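Local structure of tRNA (uracil(54)-C(5))-methyltransferase (2JJQ) at residues F270-S275 against V301-I306; E256-V261 against Q277-V282; K293-Y298 against K316-N321. The protein catalyses the transfer of a methyl group from S-adenosyl-L-methionine to C5 of uridine 54 in tRNA, forming 5-methyluridine. All blocks are in the same frame, centred on the assembly; numbering follows the deposited sequence.

Interaction 1 (F270-S275 against V301-I306); sequences FFQTNS and VGTFGI. With SAH (S-adenosyl-L-homocysteine), chain B.
Gln272 and Thr303 meet through their carbon branches because of how each leaves its backbone. With CG beside its own backbone N (chi1 -51°) and the chain bent again at chi2 (-77°), Gln272 lays CG against CG2 of Thr303, 4.3 Å away, and swings its amide round to the carboxylate of S-adenosyl-L-homocysteine. Thr303 has OG1 beside the backbone N (chi1 -45°), which turns the hydroxyl to the ligand and leaves the methyl for Gln272.

Both residues then donate to one oxygen: Gln272 NE2 lies 3.0 Å from OXT of the ligand, and Thr303 OG1 lies 2.9 Å from the same atom. A neutral amide and a hydroxyl suit this place, since each can donate a hydrogen bond to the carboxylate, and the hydroxyl of Thr303 still accepts one from water 2, 2.6 Å from Thr303 OG1. That water also accepts from Gln272 N and donates to the ligand's other oxygen, O. Water 1 lies 2.7 Å from O of S-adenosyl-L-homocysteine, and also donates to Phe270 O and accepts from Val301 N. The water-bridged oxygen also faces the edge of the Phe270 ring in its plane, where the aromatic hydrogens are slightly positive.

Val301 CG1 packs 3.6 Å from the carbonyl oxygen Phe270 O, and its other methyl, CG2, makes an apolar contact with the edge of the Phe271 ring at CD1, 4.3 Å away. Gly302, the N-cap residue, has the positive phi most readily adopted without a side chain.

The loop 270-275 thus joins strand 261-265, whose Tyr263 and Ile265 pack on Phe271, to helix 275-288, while helix 303-310 starts at Thr303 and packs through Phe304 on Leu281 and Val285 of helix 275-288; Val301 touches Met327 of helix 322-335.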
loop_
_atom_site.group_PDB
_atom_site.type_symbol
_atom_site.label_atom_id
_atom_site.label_comp_id
_atom_site.label_asym_id
_atom_site.label_seq_id
_atom_site.Cartn_x
_atom_site.Cartn_y
_atom_site.Cartn_z
ATOM N N PHE A 270 6.447 2.837 -7.283
ATOM C CA PHE A 270 5.378 2.254 -6.414
ATOM C C PHE A 270 4.942 0.927 -7.030
ATOM O O PHE A 270 4.884 0.815 -8.245
ATOM C CB PHE A 270 4.175 3.192 -6.300
ATOM C CG PHE A 270 2.968 2.536 -5.676
ATOM C CD1 PHE A 270 2.878 2.410 -4.298
ATOM C CD2 PHE A 270 1.993 1.932 -6.467
ATOM C CE1 PHE A 270 1.786 1.766 -3.724
ATOM C CE2 PHE A 270 0.899 1.292 -5.890
ATOM C CZ PHE A 270 0.794 1.212 -4.542
ATOM N N PHE A 271 4.654 -0.074 -6.202
ATOM C CA PHE A 271 4.019 -1.316 -6.682
ATOM C C PHE A 271 3.030 -1.766 -5.554
ATOM O O PHE A 271 3.302 -1.534 -4.348
ATOM C CB PHE A 271 5.059 -2.432 -6.939
ATOM C CG PHE A 271 4.458 -3.629 -7.673
ATOM C CD1 PHE A 271 4.114 -3.521 -9.006
ATOM C CD2 PHE A 271 4.179 -4.812 -6.995
ATOM C CE1 PHE A 271 3.511 -4.599 -9.690
ATOM C CE2 PHE A 271 3.578 -5.907 -7.686
ATOM C CZ PHE A 271 3.244 -5.773 -9.020
ATOM N N GLN A 272 1.865 -2.306 -5.943
ATOM C CA GLN A 272 0.936 -2.757 -4.935
ATOM C C GLN A 272 1.726 -3.536 -3.840
ATOM O O GLN A 272 2.577 -4.385 -4.165
ATOM C CB GLN A 272 -0.101 -3.702 -5.559
ATOM C CG GLN A 272 -0.768 -3.142 -6.816
ATOM C CD GLN A 272 -1.776 -2.141 -6.392
ATOM O OE1 GLN A 272 -2.245 -2.184 -5.250
ATOM N NE2 GLN A 272 -2.107 -1.201 -7.279
ATOM N N THR A 273 1.411 -3.288 -2.564
ATOM C CA THR A 273 2.235 -3.821 -1.467
ATOM C C THR A 273 1.911 -5.254 -1.060
ATOM O O THR A 273 2.688 -5.853 -0.338
ATOM C CB THR A 273 2.158 -2.947 -0.231
ATOM O OG1 THR A 273 0.779 -2.788 0.138
ATOM C CG2 THR A 273 2.731 -1.557 -0.547
ATOM N N ASN A 274 0.756 -5.766 -1.464
ATOM C CA ASN A 274 0.371 -7.131 -1.111
ATOM C C ASN A 274 0.382 -7.955 -2.391
ATOM O O ASN A 274 -0.533 -7.910 -3.190
ATOM C CB ASN A 274 -0.980 -7.109 -0.390
ATOM C CG ASN A 274 -1.501 -8.495 -0.050
ATOM O OD1 ASN A 274 -1.066 -9.516 -0.614
ATOM N ND2 ASN A 274 -2.514 -8.525 0.818
ATOM N N SER A 275 1.459 -8.686 -2.600
ATOM C CA SER A 275 1.593 -9.325 -3.916
ATOM C C SER A 275 0.489 -10.348 -4.116
ATOM O O SER A 275 0.036 -10.561 -5.254
ATOM C CB SER A 275 2.961 -9.999 -4.066
ATOM O OG SER A 275 3.977 -8.996 -4.055
ATOM N N VAL A 301 2.724 2.471 -12.686
ATOM C CA VAL A 301 3.673 1.658 -13.455
ATOM C C VAL A 301 2.965 0.614 -14.326
ATOM O O VAL A 301 3.621 -0.180 -14.973
ATOM C CB VAL A 301 4.614 0.934 -12.511
ATOM C CG1 VAL A 301 5.414 1.965 -11.640
ATOM C CG2 VAL A 301 3.859 -0.090 -11.650
ATOM N N GLY A 302 1.632 0.644 -14.371
ATOM C CA GLY A 302 0.904 -0.091 -15.444
ATOM C C GLY A 302 0.391 -1.459 -14.988
ATOM O O GLY A 302 0.110 -2.355 -15.806
ATOM N N THR A 303 0.250 -1.595 -13.690
ATOM C CA THR A 303 -0.217 -2.846 -13.087
ATOM C C THR A 303 -1.401 -3.417 -13.872
ATOM O O THR A 303 -1.354 -4.562 -14.346
ATOM C CB THR A 303 -0.606 -2.680 -11.644
ATOM O OG1 THR A 303 0.376 -1.898 -10.937
ATOM C CG2 THR A 303 -0.638 -4.088 -11.012
ATOM N N PHE A 304 -2.445 -2.622 -14.040
ATOM C CA PHE A 304 -3.624 -3.122 -14.780
ATOM C C PHE A 304 -3.359 -3.193 -16.265
ATOM O O PHE A 304 -3.637 -4.184 -16.899
ATOM C CB PHE A 304 -4.849 -2.232 -14.498
ATOM C CG PHE A 304 -5.162 -2.125 -13.036
ATOM C CD1 PHE A 304 -5.276 -3.279 -12.277
ATOM C CD2 PHE A 304 -5.398 -0.913 -12.436
ATOM C CE1 PHE A 304 -5.532 -3.210 -10.938
ATOM C CE2 PHE A 304 -5.674 -0.834 -11.065
ATOM C CZ PHE A 304 -5.720 -1.961 -10.314
ATOM N N GLY A 305 -2.852 -2.095 -16.825
ATOM C CA GLY A 305 -2.703 -1.959 -18.278
ATOM C C GLY A 305 -1.810 -3.024 -18.877
ATOM O O GLY A 305 -2.139 -3.587 -19.924
ATOM N N ILE A 306 -0.739 -3.382 -18.171
ATOM C CA ILE A 306 0.197 -4.332 -18.728
ATOM C C ILE A 306 -0.431 -5.726 -18.687
ATOM O O ILE A 306 -0.268 -6.508 -19.625
ATOM C CB ILE A 306 1.506 -4.292 -18.008
ATOM C CG1 ILE A 306 2.191 -2.928 -18.289
ATOM C CG2 ILE A 306 2.448 -5.445 -18.484
ATOM C CD1 ILE A 306 3.260 -2.619 -17.292
HETATM N N SAH B . -3.068 1.913 -10.949
HETATM C CA SAH B . -1.765 2.264 -10.294
HETATM C CB SAH B . -1.992 3.003 -8.976
HETATM C CG SAH B . -2.637 4.358 -9.161
HETATM S SD SAH B . -2.211 5.344 -7.715
HETATM C C SAH B . -1.041 0.976 -9.978
HETATM O O SAH B . 0.141 0.936 -9.599
HETATM O OXT SAH B . -1.658 -0.074 -10.072
HETATM C "C5'" SAH B . -2.864 6.893 -8.289
HETATM C "C4'" SAH B . -2.006 7.435 -9.446
HETATM O "O4'" SAH B . -2.407 8.778 -9.827
HETATM C "C3'" SAH B . -0.514 7.540 -9.131
HETATM O "O3'" SAH B . 0.207 6.679 -10.036
HETATM C "C2'" SAH B . -0.184 9.041 -9.327
HETATM O "O2'" SAH B . 1.088 9.325 -9.917
HETATM C "C1'" SAH B . -1.249 9.510 -10.273
HETATM N N9 SAH B . -1.754 10.872 -10.136
HETATM C C8 SAH B . -1.920 11.593 -9.002
HETATM N N7 SAH B . -2.537 12.765 -9.312
HETATM C C5 SAH B . -2.794 12.772 -10.630
HETATM C C6 SAH B . -3.427 13.691 -11.599
HETATM N N6 SAH B . -3.902 14.872 -11.132
HETATM N N1 SAH B . -3.481 13.286 -12.910
HETATM C C2 SAH B . -2.991 12.101 -13.335
HETATM N N3 SAH B . -2.393 11.240 -12.499
HETATM C C4 SAH B . -2.288 11.518 -11.177
HETATM O O HOH W 1 2.423 2.376 -9.780
HETATM O O HOH W 2 1.316 -1.103 -8.685
#

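Interaction 2 (E256-V261 against Q277-V282); sequences ERLDDV and QAVNLV
Leu258 reaches from its strand into the side of helix 277-282, sending CD2 to Val279 and CD1 to Ala278 and Val282, which lie one turn apart. Leu258 and Val279 slide past each other in opposite directions, with Leu258 CD2 3.7 Å from Val279 CG2. Val282 instead crosses Leu258 at about a right angle, its CG1 3.8 Å from Leu258 CD1. The same methyl also meets Ala278, whose CB is 4.1 Å from Leu258 CD1; so small a residue lets the leucine come close to the helix backbone. The branched tip of leucine suits this place because one side chain can serve three helix residues, and beta-branched valines present compact, stiff walls to it.

The strand belongs to a beta hairpin with a two-residue loop, closed by a type II' turn from Leu258 to Val261 in which the backbones of these two residues bond to each other both ways. Asp259 stands at the first corner with a positive phi of 57°. The hairpin packs on helix 275-288 of the catalytic domain, the short strand and helix axes 8.8 Å apart and inclined at 45°.

Asp259 lies obliquely across Val279, with Asp259 OD1 3.7 Å from Val279 CG1. Its carboxylate is held by polar partners beyond the valine: OD1 makes a salt bridge with Arg283, one turn further along the helix, and OD2 a hydrogen bond with the Tyr307 hydroxyl.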
loop_
_atom_site.group_PDB
_atom_site.type_symbol
_atom_site.label_atom_id
_atom_site.label_comp_id
_atom_site.label_asym_id
_atom_site.label_seq_id
_atom_site.Cartn_x
_atom_site.Cartn_y
_atom_site.Cartn_z
ATOM N N GLU A 256 8.625 -8.608 -9.778
ATOM C CA GLU A 256 7.519 -9.360 -9.164
ATOM C C GLU A 256 6.748 -9.927 -10.348
ATOM O O GLU A 256 6.739 -9.358 -11.445
ATOM C CB GLU A 256 6.579 -8.451 -8.352
ATOM C CG GLU A 256 5.352 -9.198 -7.747
ATOM C CD GLU A 256 5.803 -10.310 -6.790
ATOM O OE1 GLU A 256 5.767 -10.071 -5.567
ATOM O OE2 GLU A 256 6.231 -11.384 -7.278
ATOM N N ARG A 257 6.106 -11.060 -10.130
ATOM C CA ARG A 257 5.343 -11.655 -11.209
ATOM C C ARG A 257 3.922 -11.923 -10.764
ATOM O O ARG A 257 3.713 -12.589 -9.722
ATOM C CB ARG A 257 6.023 -12.974 -11.645
ATOM C CG ARG A 257 5.184 -13.767 -12.602
ATOM C CD ARG A 257 6.007 -14.930 -13.180
ATOM N NE ARG A 257 6.702 -14.446 -14.355
ATOM C CZ ARG A 257 6.436 -14.908 -15.577
ATOM N NH1 ARG A 257 5.552 -15.896 -15.721
ATOM N NH2 ARG A 257 7.058 -14.419 -16.636
ATOM N N LEU A 258 2.944 -11.379 -11.512
ATOM C CA LEU A 258 1.515 -11.695 -11.268
ATOM C C LEU A 258 1.022 -12.588 -12.381
ATOM O O LEU A 258 0.913 -12.156 -13.525
ATOM C CB LEU A 258 0.691 -10.390 -11.271
ATOM C CG LEU A 258 1.233 -9.300 -10.292
ATOM C CD1 LEU A 258 0.135 -8.162 -10.256
ATOM C CD2 LEU A 258 1.483 -9.860 -8.904
ATOM N N ASP A 259 0.748 -13.844 -12.041
ATOM C CA ASP A 259 0.459 -14.869 -13.052
ATOM C C ASP A 259 1.643 -14.964 -14.053
ATOM O O ASP A 259 2.763 -15.403 -13.676
ATOM C CB ASP A 259 -0.897 -14.606 -13.702
ATOM C CG ASP A 259 -2.064 -14.881 -12.755
ATOM O OD1 ASP A 259 -1.921 -15.699 -11.805
ATOM O OD2 ASP A 259 -3.145 -14.282 -12.944
ATOM N N ASP A 260 1.448 -14.544 -15.306
ATOM C CA ASP A 260 2.537 -14.609 -16.277
ATOM C C ASP A 260 3.106 -13.230 -16.620
ATOM O O ASP A 260 3.799 -13.077 -17.651
ATOM C CB ASP A 260 2.047 -15.279 -17.554
ATOM C CG ASP A 260 0.813 -14.603 -18.169
ATOM O OD1 ASP A 260 0.123 -13.788 -17.534
ATOM O OD2 ASP A 260 0.504 -14.930 -19.333
ATOM N N VAL A 261 2.746 -12.201 -15.837
ATOM C CA VAL A 261 3.175 -10.846 -16.211
ATOM C C VAL A 261 4.254 -10.357 -15.246
ATOM O O VAL A 261 4.020 -10.425 -14.028
ATOM C CB VAL A 261 1.944 -9.899 -16.169
ATOM C CG1 VAL A 261 2.362 -8.498 -16.492
ATOM C CG2 VAL A 261 0.848 -10.413 -17.165
ATOM N N GLN A 277 -2.681 -10.614 -2.960
ATOM C CA GLN A 277 -3.967 -10.005 -3.364
ATOM C C GLN A 277 -3.837 -9.279 -4.666
ATOM O O GLN A 277 -4.836 -9.092 -5.359
ATOM C CB GLN A 277 -4.361 -8.915 -2.447
ATOM C CG GLN A 277 -5.296 -9.202 -1.437
ATOM C CD GLN A 277 -6.663 -9.835 -1.804
ATOM O OE1 GLN A 277 -6.963 -10.390 -2.896
ATOM N NE2 GLN A 277 -7.457 -9.849 -0.771
ATOM N N ALA A 278 -2.635 -8.774 -4.968
ATOM C CA ALA A 278 -2.452 -8.049 -6.229
ATOM C C ALA A 278 -2.841 -8.986 -7.374
ATOM O O ALA A 278 -3.309 -8.531 -8.399
ATOM C CB ALA A 278 -1.015 -7.602 -6.357
ATOM N N VAL A 279 -2.558 -10.282 -7.220
ATOM C CA VAL A 279 -2.897 -11.267 -8.257
ATOM C C VAL A 279 -4.430 -11.240 -8.414
ATOM O O VAL A 279 -4.943 -11.196 -9.543
ATOM C CB VAL A 279 -2.380 -12.671 -7.914
ATOM C CG1 VAL A 279 -2.940 -13.707 -8.891
ATOM C CG2 VAL A 279 -0.817 -12.663 -7.949
ATOM N N ASN A 280 -5.158 -11.288 -7.300
ATOM C CA ASN A 280 -6.644 -11.259 -7.418
ATOM C C ASN A 280 -7.129 -9.935 -8.027
ATOM O O ASN A 280 -8.094 -9.914 -8.778
ATOM C CB ASN A 280 -7.270 -11.448 -6.056
ATOM C CG ASN A 280 -7.135 -12.862 -5.560
ATOM O OD1 ASN A 280 -6.917 -13.805 -6.356
ATOM N ND2 ASN A 280 -7.285 -13.043 -4.260
ATOM N N LEU A 281 -6.448 -8.842 -7.686
ATOM C CA LEU A 281 -6.863 -7.498 -8.149
ATOM C C LEU A 281 -6.724 -7.371 -9.663
ATOM O O LEU A 281 -7.657 -6.953 -10.349
ATOM C CB LEU A 281 -5.994 -6.453 -7.403
ATOM C CG LEU A 281 -6.225 -4.992 -7.766
ATOM C CD1 LEU A 281 -7.681 -4.680 -7.455
ATOM C CD2 LEU A 281 -5.230 -4.174 -6.939
ATOM N N VAL A 282 -5.585 -7.785 -10.231
ATOM C CA VAL A 282 -5.428 -7.681 -11.707
ATOM C C VAL A 282 -6.367 -8.658 -12.407
ATOM O O VAL A 282 -6.874 -8.345 -13.452
ATOM C CB VAL A 282 -3.970 -7.853 -12.211
ATOM C CG1 VAL A 282 -3.107 -6.746 -11.616
ATOM C CG2 VAL A 282 -3.351 -9.219 -11.815
#

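Interaction 3 (K293-Y298 against K316-N321); sequences KILDMY and KGFDSN. With SAH (S-adenosyl-L-homocysteine), chain B.
Phe318 packs across Leu295 and Met297 of the neighbouring strand, crossing each at about a right angle. Phe318 CB meets Met297 SD at 3.9 Å. Further out, Phe318 CD2 comes tightly, at 3.3 Å, against Leu295 CD1, and CE2 touches the same methyl, which lies in the plane of the ring at its edge. With CG beside the backbone N (chi1 -66°), the CD2-CE2 edge is brought to Leu295. These three apolar side chains pack together on one face of the sheet; Lys316 shares that face, but its end leads away. Gly317 leaves room for Asp296 O to approach its CA.

The two strands run parallel: Asp296 bonds through N to Lys316 O (2.8 Å) and through O to Phe318 N (3.0 Å). Asp296 OD2 turns to Gly305 N.

Where the strands end, Asp319 takes both ribose hydroxyls of S-adenosyl-L-homocysteine, OD1 accepting from O2' (2.7 Å) and OD2 from O3' (2.6 Å). OD1 also accepts from Asn321 N in an Asx turn, and OD2 from Gly300 N, so the carboxylate is firmly oriented. An acidic residue closing the second strand of a beta-alpha-beta unit and gripping the ribose is the hallmark of the Rossmann-like class I methyltransferase fold.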
loop_
_atom_site.group_PDB
_atom_site.type_symbol
_atom_site.label_atom_id
_atom_site.label_comp_id
_atom_site.label_asym_id
_atom_site.label_seq_id
_atom_site.Cartn_x
_atom_site.Cartn_y
_atom_site.Cartn_z
ATOM N N LYS A 293 -10.737 -1.930 -26.621
ATOM C CA LYS A 293 -9.986 -0.650 -26.368
ATOM C C LYS A 293 -10.100 -0.193 -24.916
ATOM O O LYS A 293 -11.176 0.168 -24.471
ATOM C CB LYS A 293 -10.462 0.469 -27.292
ATOM C CG LYS A 293 -10.133 0.197 -28.754
ATOM C CD LYS A 293 -10.702 1.269 -29.654
ATOM C CE LYS A 293 -10.086 1.104 -31.032
ATOM N NZ LYS A 293 -10.606 2.067 -32.059
ATOM N N ILE A 294 -8.989 -0.219 -24.182
ATOM C CA ILE A 294 -9.038 0.052 -22.745
ATOM C C ILE A 294 -8.195 1.254 -22.449
ATOM O O ILE A 294 -7.080 1.348 -22.983
ATOM C CB ILE A 294 -8.419 -1.121 -21.939
ATOM C CG1 ILE A 294 -9.009 -2.491 -22.352
ATOM C CG2 ILE A 294 -8.582 -0.945 -20.408
ATOM C CD1 ILE A 294 -10.536 -2.614 -22.144
ATOM N N LEU A 295 -8.708 2.163 -21.622
ATOM C CA LEU A 295 -7.843 3.220 -21.034
ATOM C C LEU A 295 -7.515 2.874 -19.581
ATOM O O LEU A 295 -8.433 2.647 -18.793
ATOM C CB LEU A 295 -8.529 4.584 -21.051
ATOM C CG LEU A 295 -7.889 5.735 -20.270
ATOM C CD1 LEU A 295 -6.535 6.055 -20.858
ATOM C CD2 LEU A 295 -8.823 6.930 -20.453
ATOM N N ASP A 296 -6.220 2.830 -19.249
ATOM C CA ASP A 296 -5.733 2.593 -17.892
ATOM C C ASP A 296 -5.354 4.001 -17.354
ATOM O O ASP A 296 -4.180 4.443 -17.464
ATOM C CB ASP A 296 -4.533 1.620 -17.901
ATOM C CG ASP A 296 -4.029 1.245 -16.477
ATOM O OD1 ASP A 296 -4.784 1.525 -15.494
ATOM O OD2 ASP A 296 -2.908 0.638 -16.372
ATOM N N MET A 297 -6.339 4.682 -16.759
ATOM C CA MET A 297 -6.160 6.047 -16.256
ATOM C C MET A 297 -5.610 5.996 -14.814
ATOM O O MET A 297 -6.081 5.199 -14.003
ATOM C CB MET A 297 -7.483 6.835 -16.377
ATOM C CG MET A 297 -7.328 8.348 -15.958
ATOM S SD MET A 297 -5.962 9.127 -16.849
ATOM C CE MET A 297 -5.585 10.535 -15.804
ATOM N N TYR A 298 -4.665 6.888 -14.507
ATOM C CA TYR A 298 -3.876 6.824 -13.273
ATOM C C TYR A 298 -3.152 5.461 -13.251
ATOM O O TYR A 298 -3.177 4.755 -12.266
ATOM C CB TYR A 298 -4.758 6.946 -12.047
ATOM C CG TYR A 298 -5.748 8.116 -12.063
ATOM C CD1 TYR A 298 -5.335 9.402 -11.725
ATOM C CD2 TYR A 298 -7.107 7.901 -12.342
ATOM C CE1 TYR A 298 -6.234 10.462 -11.728
ATOM C CE2 TYR A 298 -8.007 8.938 -12.295
ATOM C CZ TYR A 298 -7.561 10.210 -11.991
ATOM O OH TYR A 298 -8.484 11.217 -11.943
ATOM N N LYS A 316 -4.144 1.786 -23.641
ATOM C CA LYS A 316 -3.403 3.039 -23.532
ATOM C C LYS A 316 -3.508 3.421 -22.061
ATOM O O LYS A 316 -4.574 3.311 -21.482
ATOM C CB LYS A 316 -4.082 4.087 -24.376
ATOM C CG LYS A 316 -3.924 3.824 -25.913
ATOM C CD LYS A 316 -4.511 4.996 -26.682
ATOM C CE LYS A 316 -4.213 4.887 -28.199
ATOM N NZ LYS A 316 -5.247 5.728 -28.888
ATOM N N GLY A 317 -2.430 3.888 -21.460
ATOM C CA GLY A 317 -2.501 4.314 -20.072
ATOM C C GLY A 317 -1.882 5.690 -19.921
ATOM O O GLY A 317 -1.034 6.106 -20.730
ATOM N N PHE A 318 -2.317 6.387 -18.892
ATOM C CA PHE A 318 -1.795 7.720 -18.598
ATOM C C PHE A 318 -1.607 7.913 -17.092
ATOM O O PHE A 318 -2.378 7.408 -16.273
ATOM C CB PHE A 318 -2.795 8.789 -19.017
ATOM C CG PHE A 318 -3.026 8.875 -20.530
ATOM C CD1 PHE A 318 -2.236 9.686 -21.309
ATOM C CD2 PHE A 318 -4.083 8.199 -21.115
ATOM C CE1 PHE A 318 -2.452 9.801 -22.673
ATOM C CE2 PHE A 318 -4.314 8.276 -22.505
ATOM C CZ PHE A 318 -3.500 9.076 -23.285
ATOM N N ASP A 319 -0.638 8.742 -16.729
ATOM C CA ASP A 319 -0.402 9.069 -15.340
ATOM C C ASP A 319 0.403 10.376 -15.350
ATOM O O ASP A 319 1.142 10.648 -16.317
ATOM C CB ASP A 319 0.407 7.947 -14.681
ATOM C CG ASP A 319 0.380 8.027 -13.144
ATOM O OD1 ASP A 319 1.117 8.859 -12.547
ATOM O OD2 ASP A 319 -0.335 7.194 -12.537
ATOM N N SER A 320 0.270 11.185 -14.308
ATOM C CA SER A 320 0.985 12.480 -14.294
ATOM C C SER A 320 2.433 12.292 -13.835
ATOM O O SER A 320 3.269 13.203 -13.942
ATOM C CB SER A 320 0.226 13.474 -13.384
ATOM O OG SER A 320 0.148 13.009 -12.050
ATOM N N ASN A 321 2.761 11.124 -13.300
ATOM C CA ASN A 321 4.130 10.882 -12.840
ATOM C C ASN A 321 5.056 10.343 -13.942
ATOM O O ASN A 321 4.903 9.193 -14.376
ATOM C CB ASN A 321 4.137 9.895 -11.642
ATOM C CG ASN A 321 5.510 9.840 -10.920
ATOM O OD1 ASN A 321 6.416 9.221 -11.372
ATOM N ND2 ASN A 321 5.628 10.530 -9.783
HETATM N N SAH B . -3.068 1.913 -10.949
HETATM C CA SAH B . -1.765 2.264 -10.294
HETATM C CB SAH B . -1.992 3.003 -8.976
HETATM C CG SAH B . -2.637 4.358 -9.161
HETATM S SD SAH B . -2.211 5.344 -7.715
HETATM C C SAH B . -1.041 0.976 -9.978
HETATM O O SAH B . 0.141 0.936 -9.599
HETATM O OXT SAH B . -1.658 -0.074 -10.072
HETATM C "C5'" SAH B . -2.864 6.893 -8.289
HETATM C "C4'" SAH B . -2.006 7.435 -9.446
HETATM O "O4'" SAH B . -2.407 8.778 -9.827
HETATM C "C3'" SAH B . -0.514 7.540 -9.131
HETATM O "O3'" SAH B . 0.207 6.679 -10.036
HETATM C "C2'" SAH B . -0.184 9.041 -9.327
HETATM O "O2'" SAH B . 1.088 9.325 -9.917
HETATM C "C1'" SAH B . -1.249 9.510 -10.273
HETATM N N9 SAH B . -1.754 10.872 -10.136
HETATM C C8 SAH B . -1.920 11.593 -9.002
HETATM N N7 SAH B . -2.537 12.765 -9.312
HETATM C C5 SAH B . -2.794 12.772 -10.630
HETATM C C6 SAH B . -3.427 13.691 -11.599
HETATM N N6 SAH B . -3.902 14.872 -11.132
HETATM N N1 SAH B . -3.481 13.286 -12.910
HETATM C C2 SAH B . -2.991 12.101 -13.335
HETATM N N3 SAH B . -2.393 11.240 -12.499
HETATM C C4 SAH B . -2.288 11.518 -11.177
#

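How the interactions relate
Interactions 1 and 3 hold different parts of one ligand: interaction 1 the carboxylate, interaction 3 the ribose through Asp319 and the amino group through Tyr298 O. Their centres are 13 Å apart, and they are linked through Asp296 OD2, 2.8 Å from Gly305 N at the start of the helix that connects the two strands. Interaction 2 adjoins interaction 1, the centres 8 Å apart. There Val282 CG1 packs 3.7 Å from Thr303 CG2, and Ser275 OG sits 2.6 Å from Glu256 OE1; the Val282 side chain is about 7 Å from the ligand. Interactions 2 and 3 do not touch, their nearest atoms being about 9 Å apart.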